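Cysteine synthase 3 (Entamoeba histolytica, PDB 6KR5) probably makes L-cysteine from O-acetyl-L-serine and sulfide, as a pyridoxal-phosphate-dependent O-acetylserine sulfhydrylase. Local coordinates at residues T111-V114 and E115-M118; L306-G310 and E311-S315. One frame throughout, in Å; residues are numbered along the deposited sequence.

Contact 1: residues T111-V114 and E115-M118; sequences TMSV and ERQM
The carbonyl of M112 is held by the amide of Q117: NE2 donates to M112 O over 2.9 Å at an N-H...O angle of 165°. The acceptor lies close to the amide plane of Q117, whereas the donor is tilted out of the carbonyl plane of M112. The same nitrogen also bonds S110 O, so one side-chain nitrogen bonds two carbonyls of the loop before the helix. An extended Q117 chain beyond CG carries it back along the preceding loop. S113, at the N-cap, contributes its backbone and its side chain separately. Its carbonyl O receives Q117 N at 2.9 Å, the first full i to i+4 bond here. Its hydroxyl lies anti to the backbone N (chi1 -161°) and accepts NH1 of R116 at 3.1 Å. OG meets the guanidinium at its edge, 13° from the plane, and also lies 3.2 Å from R116 CB; S113 has two conformers, so this bond is less certain than those of the backbone. NE of R116 makes a weak hydrogen bond to N88 OD1. V114 then supplies O to M118 N (3.0 Å), continuing the helical ladder, while its CG1 lies 4.0 Å from Q117 NE2 as the two side chains cross. Together these features identify a helix N-terminus, that of 114-122, in which S113 holds the N-cap position and the Q117 side chain ties the helix back to the loop following strand 104-109.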
loop_
_atom_site.group_PDB
_atom_site.type_symbol
_atom_site.label_atom_id
_atom_site.label_comp_id
_atom_site.label_asym_id
_atom_site.label_seq_id
_atom_site.Cartn_x
_atom_site.Cartn_y
_atom_site.Cartn_z
ATOM N N THR B 111 9.977 -20.557 -10.262
ATOM C CA THR B 111 9.686 -19.534 -11.255
ATOM C C THR B 111 8.409 -18.760 -10.967
ATOM O O THR B 111 8.042 -17.885 -11.755
ATOM C CB THR B 111 9.603 -20.178 -12.642
ATOM O OG1 THR B 111 8.720 -21.306 -12.591
ATOM C CG2 THR B 111 10.981 -20.649 -13.078
ATOM N N MET B 112 7.741 -19.035 -9.851
ATOM C CA MET B 112 6.440 -18.442 -9.561
ATOM C C MET B 112 6.584 -17.188 -8.712
ATOM O O MET B 112 7.332 -17.180 -7.731
ATOM C CB MET B 112 5.534 -19.443 -8.837
ATOM C CG MET B 112 4.053 -19.116 -8.941
ATOM S SD MET B 112 3.407 -19.297 -10.617
ATOM C CE MET B 112 1.681 -18.867 -10.387
ATOM N N SER B 113 5.806 -16.159 -9.072
ATOM C CA SER B 113 5.769 -14.834 -8.451
ATOM C C SER B 113 7.102 -14.422 -7.845
ATOM O O SER B 113 7.247 -14.342 -6.619
ATOM C CB SER B 113 4.676 -14.762 -7.386
ATOM O OG SER B 113 4.360 -13.407 -7.110
ATOM N N VAL B 114 8.077 -14.156 -8.712
ATOM C CA VAL B 114 9.420 -13.806 -8.263
ATOM C C VAL B 114 9.413 -12.516 -7.452
ATOM O O VAL B 114 10.248 -12.337 -6.560
ATOM C CB VAL B 114 10.382 -13.720 -9.465
ATOM C CG1 VAL B 114 10.619 -15.111 -10.030
ATOM C CG2 VAL B 114 9.818 -12.801 -10.528
ATOM N N GLU B 115 8.468 -11.611 -7.721
ATOM C CA GLU B 115 8.367 -10.405 -6.901
ATOM C C GLU B 115 7.914 -10.742 -5.489
ATOM O O GLU B 115 8.459 -10.211 -4.512
ATOM C CB GLU B 115 7.413 -9.398 -7.545
ATOM C CG GLU B 115 7.832 -8.966 -8.933
ATOM C CD GLU B 115 6.820 -8.042 -9.580
ATOM O OE1 GLU B 115 5.616 -8.384 -9.579
ATOM O OE2 GLU B 115 7.229 -6.976 -10.091
ATOM N N ARG B 116 6.932 -11.641 -5.354
ATOM C CA ARG B 116 6.502 -12.044 -4.020
ATOM C C ARG B 116 7.595 -12.821 -3.307
ATOM O O ARG B 116 7.736 -12.709 -2.085
ATOM C CB ARG B 116 5.219 -12.875 -4.091
ATOM C CG ARG B 116 3.965 -12.046 -4.233
ATOM C CD ARG B 116 2.755 -12.910 -3.937
ATOM N NE ARG B 116 1.489 -12.206 -4.107
ATOM C CZ ARG B 116 0.896 -12.020 -5.282
ATOM N NH1 ARG B 116 1.462 -12.476 -6.396
ATOM N NH2 ARG B 116 -0.258 -11.375 -5.346
ATOM N N GLN B 117 8.369 -13.618 -4.056
ATOM C CA GLN B 117 9.571 -14.244 -3.504
ATOM C C GLN B 117 10.472 -13.215 -2.861
ATOM O O GLN B 117 10.989 -13.416 -1.759
ATOM C CB GLN B 117 10.359 -14.968 -4.590
ATOM C CG GLN B 117 9.804 -16.283 -4.988
ATOM C CD GLN B 117 10.706 -17.022 -5.945
ATOM O OE1 GLN B 117 11.924 -17.066 -5.762
ATOM N NE2 GLN B 117 10.112 -17.608 -6.983
ATOM N N MET B 118 10.709 -12.111 -3.574
ATOM C CA MET B 118 11.593 -11.076 -3.060
ATOM C C MET B 118 11.002 -10.429 -1.813
ATOM O O MET B 118 11.726 -10.161 -0.848
ATOM C CB MET B 118 11.848 -10.048 -4.161
ATOM C CG MET B 118 12.730 -8.894 -3.773
ATOM S SD MET B 118 13.025 -7.871 -5.239
ATOM C CE MET B 118 13.874 -9.027 -6.304
#

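Contact 2: residues L306-G310 and E311-S315; sequences LPDCG and ERYLS. With PLP (pyridoxal-5'-phosphate), chain D.
D308 and Y313 close a local turn of the chain, five residues apart, in the buried loop that leaves strand 301-306 beside the cofactor. Y313 OH donates to D308 OD2 at 2.5 Å, a very short hydrogen bond. The two side chains arrive from opposite directions; the carboxylate CG lies in the plane of the tyrosine ring at its edge, and the two planes are 63° apart. A chi1 of 72° puts the D308 carboxylate between its own backbone N and carbonyl carbon, where OD2 can also take a bond from N88 ND2. The ring edge has another neighbour, since C309 O is 3.3 Å from Y313 CD2. In the backbone, G310 O accepts Y313 N at 2.8 Å and C309 O accepts R312 N at a longer 3.3 Å, both i to i+3, as in a short 3-10 turn. C309 SG, disulfide-linked to C50, is 3.4 Å from E311 N; C309 has two conformers, so this bond is doubtful. P307, D308 and Y313 line the pyridoxal-phosphate pocket. P307 CB stands over one face of the pyridine ring, 3.2 Å from N1 of PLP, and D308 OD2 is equally close to its methyl carbon C2A. The R312 chain bends at chi3 (-79°), and its guanidinium reaches M54 O, N88 OD1 and, by a salt bridge, E311 of the second subunit. Around the turn, L306 packs on strand 43-48 and on helix 279-292, P307 touches that same helix, and R312 and Y313 rest on R116 of helix 114-122.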
loop_
_atom_site.group_PDB
_atom_site.type_symbol
_atom_site.label_atom_id
_atom_site.label_comp_id
_atom_site.label_asym_id
_atom_site.label_seq_id
_atom_site.Cartn_x
_atom_site.Cartn_y
_atom_site.Cartn_z
ATOM N N LEU B 306 -12.331 -5.571 -1.467
ATOM C CA LEU B 306 -11.264 -5.463 -2.466
ATOM C C LEU B 306 -9.988 -6.026 -1.848
ATOM O O LEU B 306 -9.347 -5.344 -1.036
ATOM C CB LEU B 306 -11.057 -4.009 -2.910
ATOM C CG LEU B 306 -12.304 -3.249 -3.396
ATOM C CD1 LEU B 306 -11.873 -2.022 -4.202
ATOM C CD2 LEU B 306 -13.199 -4.119 -4.217
ATOM N N PRO B 307 -9.589 -7.263 -2.176
ATOM C CA PRO B 307 -8.537 -7.929 -1.377
ATOM C C PRO B 307 -7.131 -7.343 -1.467
ATOM O O PRO B 307 -6.357 -7.537 -0.512
ATOM C CB PRO B 307 -8.561 -9.370 -1.915
ATOM C CG PRO B 307 -9.984 -9.571 -2.371
ATOM C CD PRO B 307 -10.350 -8.234 -2.990
ATOM N N ASP B 308 -6.735 -6.696 -2.565
ATOM C CA ASP B 308 -5.370 -6.161 -2.645
ATOM C C ASP B 308 -5.299 -5.099 -3.740
ATOM O O ASP B 308 -6.317 -4.718 -4.333
ATOM C CB ASP B 308 -4.317 -7.274 -2.829
ATOM C CG ASP B 308 -4.315 -7.918 -4.220
ATOM O OD1 ASP B 308 -5.168 -7.590 -5.078
ATOM O OD2 ASP B 308 -3.437 -8.795 -4.445
ATOM N N CYS B 309 -4.083 -4.640 -4.019
ATOM C CA CYS B 309 -3.825 -3.480 -4.861
ATOM C C CYS B 309 -3.317 -3.892 -6.239
ATOM O O CYS B 309 -2.635 -4.908 -6.391
ATOM C CB CYS B 309 -2.799 -2.571 -4.188
ATOM S SG CYS B 309 -2.389 -1.099 -5.138
ATOM N N GLY B 310 -3.631 -3.070 -7.248
ATOM C CA GLY B 310 -3.184 -3.354 -8.595
ATOM C C GLY B 310 -1.686 -3.258 -8.784
ATOM O O GLY B 310 -1.156 -3.865 -9.720
ATOM N N GLU B 311 -0.989 -2.522 -7.907
ATOM C CA GLU B 311 0.460 -2.403 -8.031
ATOM C C GLU B 311 1.141 -3.762 -7.944
ATOM O O GLU B 311 2.216 -3.961 -8.523
ATOM C CB GLU B 311 1.004 -1.460 -6.955
ATOM C CG GLU B 311 2.507 -1.210 -7.077
ATOM C CD GLU B 311 3.030 -0.160 -6.115
ATOM O OE1 GLU B 311 2.265 0.300 -5.242
ATOM O OE2 GLU B 311 4.219 0.202 -6.246
ATOM N N ARG B 312 0.529 -4.710 -7.241
ATOM C CA ARG B 312 1.040 -6.074 -7.146
ATOM C C ARG B 312 0.913 -6.847 -8.458
ATOM O O ARG B 312 1.388 -7.987 -8.537
ATOM C CB ARG B 312 0.309 -6.800 -6.012
ATOM C CG ARG B 312 1.039 -8.009 -5.429
ATOM C CD ARG B 312 0.672 -8.240 -3.966
ATOM N NE ARG B 312 1.388 -7.324 -3.086
ATOM C CZ ARG B 312 1.166 -7.229 -1.780
ATOM N NH1 ARG B 312 0.246 -8.000 -1.205
ATOM N NH2 ARG B 312 1.851 -6.359 -1.053
ATOM N N TYR B 313 0.309 -6.253 -9.497
ATOM C CA TYR B 313 0.068 -6.930 -10.764
ATOM C C TYR B 313 0.687 -6.196 -11.945
ATOM O O TYR B 313 0.303 -6.450 -13.086
ATOM C CB TYR B 313 -1.435 -7.124 -10.980
ATOM C CG TYR B 313 -2.000 -7.911 -9.838
ATOM C CD1 TYR B 313 -1.906 -9.292 -9.814
ATOM C CD2 TYR B 313 -2.548 -7.266 -8.743
ATOM C CE1 TYR B 313 -2.372 -10.007 -8.738
ATOM C CE2 TYR B 313 -3.025 -7.971 -7.670
ATOM C CZ TYR B 313 -2.930 -9.339 -7.670
ATOM O OH TYR B 313 -3.400 -10.048 -6.595
ATOM N N LEU B 314 1.651 -5.307 -11.697
ATOM C CA LEU B 314 2.275 -4.581 -12.801
ATOM C C LEU B 314 3.085 -5.497 -13.705
ATOM O O LEU B 314 3.324 -5.152 -14.868
ATOM C CB LEU B 314 3.169 -3.472 -12.259
ATOM C CG LEU B 314 2.466 -2.401 -11.440
ATOM C CD1 LEU B 314 3.510 -1.437 -10.889
ATOM C CD2 LEU B 314 1.443 -1.667 -12.280
ATOM N N SER B 315 3.508 -6.654 -13.199
ATOM C CA SER B 315 4.223 -7.638 -13.993
ATOM C C SER B 315 3.319 -8.399 -14.955
ATOM O O SER B 315 3.826 -9.162 -15.782
ATOM C CB SER B 315 4.936 -8.622 -13.062
ATOM O OG SER B 315 4.030 -9.151 -12.106
HETATM N N1 PLP D . -7.958 -11.975 -3.751
HETATM C C2 PLP D . -6.678 -11.934 -3.272
HETATM C C2A PLP D . -5.682 -11.068 -3.979
HETATM C C3 PLP D . -6.333 -12.678 -2.158
HETATM O O3 PLP D . -5.047 -12.626 -1.701
HETATM C C4 PLP D . -7.288 -13.462 -1.524
HETATM C C4A PLP D . -6.921 -14.350 -0.390
HETATM O O4A PLP D . -5.748 -14.407 -0.001
HETATM C C5 PLP D . -8.591 -13.491 -2.019
HETATM C C6 PLP D . -8.908 -12.749 -3.133
HETATM C C5A PLP D . -9.671 -14.357 -1.409
HETATM O O4P PLP D . -9.898 -14.142 -0.044
HETATM P P PLP D . -10.283 -15.428 0.829
HETATM O O1P PLP D . -11.422 -16.143 0.125
HETATM O O2P PLP D . -9.070 -16.312 0.887
HETATM O O3P PLP D . -10.683 -14.925 2.169
#

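Contacts 1 and 2 follow in series along the chain, their centres about 14 Å apart, and meet directly. E115 OE1 and S315 OG, 3.1 Å apart, probably share a hydrogen bond. R116 NH2 merely packs against Y313 OH, at 3.6 Å. Thus the start of helix 114-122, beside the four-stranded sheet, faces the turn that follows strand 301-306 of the six-stranded sheet. Contact 2 lines the PLP pocket itself; contact 1 stands one layer back, the R116 side chain about 6 Å from the cofactor. N88, a ligand of PLP, is a partner shared by both contacts. Both also reach the dimer interface, where M118 packs on L314 of the second subunit.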